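Local coordinates for penicillin-binding protein 1A (Mycobacterium tuberculosis, PDB 5CXW) that builds the cell wall, polymerising glycan strands and cross-linking their peptides, the latter through the penicillin-sensitive transpeptidase domain that makes up most of this chain, at residues T36-Q42 against A73-Y78. Residues are numbered along the deposited sequence.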
loop_
_atom_site.group_PDB
_atom_site.type_symbol
_atom_site.label_atom_id
_atom_site.label_comp_id
_atom_site.label_asym_id
_atom_site.label_seq_id
_atom_site.Cartn_x
_atom_site.Cartn_y
_atom_site.Cartn_z
ATOM N N THR A 36 -2.625 4.230 19.087
ATOM C CA THR A 36 -3.306 4.946 18.013
ATOM C C THR A 36 -4.498 4.194 17.427
ATOM O O THR A 36 -5.249 4.756 16.623
ATOM C CB THR A 36 -2.326 5.189 16.867
ATOM O OG1 THR A 36 -1.697 3.960 16.486
ATOM C CG2 THR A 36 -1.260 6.195 17.222
ATOM N N ILE A 37 -4.601 2.909 17.748
ATOM C CA ILE A 37 -5.618 2.070 17.183
ATOM C C ILE A 37 -7.021 2.679 17.416
ATOM O O ILE A 37 -7.330 3.167 18.508
ATOM C CB ILE A 37 -5.530 0.628 17.746
ATOM C CG1 ILE A 37 -4.152 -0.008 17.448
ATOM C CG2 ILE A 37 -6.647 -0.203 17.151
ATOM C CD1 ILE A 37 -3.835 -0.205 15.970
ATOM N N ASP A 38 -7.848 2.680 16.376
ATOM C CA ASP A 38 -9.237 3.093 16.461
ATOM C C ASP A 38 -10.071 1.831 16.530
ATOM O O ASP A 38 -10.106 1.058 15.575
ATOM C CB ASP A 38 -9.595 3.940 15.242
ATOM C CG ASP A 38 -11.059 4.342 15.200
ATOM O OD1 ASP A 38 -11.800 4.030 16.084
ATOM O OD2 ASP A 38 -11.495 4.940 14.243
ATOM N N PRO A 39 -10.792 1.617 17.632
ATOM C CA PRO A 39 -11.533 0.354 17.731
ATOM C C PRO A 39 -12.490 0.085 16.610
ATOM O O PRO A 39 -12.640 -1.072 16.189
ATOM C CB PRO A 39 -12.312 0.530 19.044
ATOM C CG PRO A 39 -11.354 1.332 19.870
ATOM C CD PRO A 39 -10.740 2.319 18.931
ATOM N N GLN A 40 -13.133 1.129 16.125
ATOM C CA GLN A 40 -14.089 0.984 15.041
ATOM C C GLN A 40 -13.375 0.499 13.782
ATOM O O GLN A 40 -13.926 -0.375 13.056
ATOM C CB GLN A 40 -14.848 2.287 14.754
ATOM C CG GLN A 40 -15.865 2.236 13.629
ATOM C CD GLN A 40 -16.635 3.518 13.442
ATOM O OE1 GLN A 40 -17.029 4.179 14.414
ATOM N NE2 GLN A 40 -16.945 3.846 12.209
ATOM N N ALA A 41 -12.187 1.054 13.507
ATOM C CA ALA A 41 -11.400 0.609 12.318
ATOM C C ALA A 41 -10.873 -0.796 12.509
ATOM O O ALA A 41 -10.958 -1.665 11.615
ATOM C CB ALA A 41 -10.272 1.580 12.016
ATOM N N GLN A 42 -10.368 -1.049 13.698
ATOM C CA GLN A 42 -9.834 -2.390 14.019
ATOM C C GLN A 42 -10.864 -3.458 13.926
ATOM O O GLN A 42 -10.598 -4.501 13.351
ATOM C CB GLN A 42 -9.174 -2.399 15.395
ATOM C CG GLN A 42 -8.385 -3.661 15.743
ATOM C CD GLN A 42 -7.177 -3.866 14.860
ATOM O OE1 GLN A 42 -6.579 -2.920 14.379
ATOM N NE2 GLN A 42 -6.785 -5.130 14.690
ATOM N N ALA A 73 -0.682 8.016 12.219
ATOM C CA ALA A 73 -1.203 7.109 13.266
ATOM C C ALA A 73 -1.748 5.825 12.666
ATOM O O ALA A 73 -2.473 5.850 11.682
ATOM C CB ALA A 73 -2.271 7.831 14.067
ATOM N N VAL A 74 -1.366 4.696 13.241
ATOM C CA VAL A 74 -1.906 3.428 12.825
ATOM C C VAL A 74 -3.271 3.214 13.474
ATOM O O VAL A 74 -3.402 3.056 14.711
ATOM C CB VAL A 74 -0.946 2.255 13.090
ATOM C CG1 VAL A 74 -1.663 0.917 12.668
ATOM C CG2 VAL A 74 0.395 2.430 12.423
ATOM N N ARG A 75 -4.305 3.185 12.638
ATOM C CA ARG A 75 -5.681 3.051 13.071
ATOM C C ARG A 75 -6.204 1.630 13.111
ATOM O O ARG A 75 -7.161 1.330 13.860
ATOM C CB ARG A 75 -6.621 3.886 12.213
ATOM C CG ARG A 75 -6.282 5.362 12.203
ATOM C CD ARG A 75 -6.306 5.910 13.619
ATOM N NE ARG A 75 -6.216 7.376 13.611
ATOM C CZ ARG A 75 -5.739 8.112 14.643
ATOM N NH1 ARG A 75 -5.330 7.554 15.793
ATOM N NH2 ARG A 75 -5.689 9.451 14.540
ATOM N N ALA A 76 -5.691 0.777 12.227
ATOM C CA ALA A 76 -6.083 -0.611 12.201
ATOM C C ALA A 76 -4.872 -1.413 11.751
ATOM O O ALA A 76 -4.117 -0.978 10.903
ATOM C CB ALA A 76 -7.226 -0.845 11.223
ATOM N N TYR A 77 -4.725 -2.588 12.317
ATOM C CA TYR A 77 -3.537 -3.424 12.084
ATOM C C TYR A 77 -3.890 -4.880 12.363
ATOM O O TYR A 77 -4.136 -5.276 13.538
ATOM C CB TYR A 77 -2.401 -2.980 13.027
ATOM C CG TYR A 77 -1.050 -3.610 12.776
ATOM C CD1 TYR A 77 -0.171 -3.050 11.867
ATOM C CD2 TYR A 77 -0.657 -4.785 13.439
ATOM C CE1 TYR A 77 1.075 -3.588 11.633
ATOM C CE2 TYR A 77 0.581 -5.329 13.216
ATOM C CZ TYR A 77 1.447 -4.715 12.309
ATOM O OH TYR A 77 2.651 -5.260 12.111
ATOM N N TYR A 78 -3.957 -5.650 11.270
ATOM C CA TYR A 78 -4.182 -7.040 11.313
ATOM C C TYR A 78 -2.986 -7.703 10.644
ATOM O O TYR A 78 -2.813 -7.590 9.417
ATOM C CB TYR A 78 -5.490 -7.395 10.580
ATOM C CG TYR A 78 -5.730 -8.912 10.615
ATOM C CD1 TYR A 78 -6.358 -9.537 11.690
ATOM C CD2 TYR A 78 -5.239 -9.720 9.602
ATOM C CE1 TYR A 78 -6.535 -10.929 11.714
ATOM C CE2 TYR A 78 -5.402 -11.077 9.617
ATOM C CZ TYR A 78 -6.043 -11.683 10.668
ATOM O OH TYR A 78 -6.172 -13.066 10.636
#
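Start at Gln42, whose side-chain amide pairs with both Tyr77 N and Tyr77 O, as a backbone residue of a neighbouring strand would: Tyr77 N donates to Gln42 OE1 (2.8 Å) and Gln42 NE2 donates to Tyr77 O (2.9 Å). That satisfies the outer edge of strand 74-78 at this residue, while its other edge pairs with strand 60-67. Further back, Arg75 O accepts from Asp38 N (2.9 Å), and the Arg75 side chain bends so that NH1, at the guanidinium edge, donates to Thr36 O (2.9 Å); Arg75 NH2 also forms a salt bridge with Asp68. Thr36 OG1 gives a short bond to Val74 O, 2.6 Å. Asp38 is also the N-cap of helix 39-53, its OD1 accepting from Gln40 N at 3.2 Å. Apolar packing fills in between: Ile37 CD1 lies 4.1 Å from Val74 CG1 and 4.3 Å from Tyr77 CB, and in the first helical turn Ala41 CB sits 4.0 Å from Ala76 CB. On the sheet side two residues, Arg75 and Ala76, stand opposite the single Ser66 of strand 60-67, a classic beta bulge. The whole is a capped helix start docked on the edge strand of the five-stranded antiparallel sheet of the penicillin-binding transpeptidase fold, away from the probable acyl-ester nucleophile Ser97.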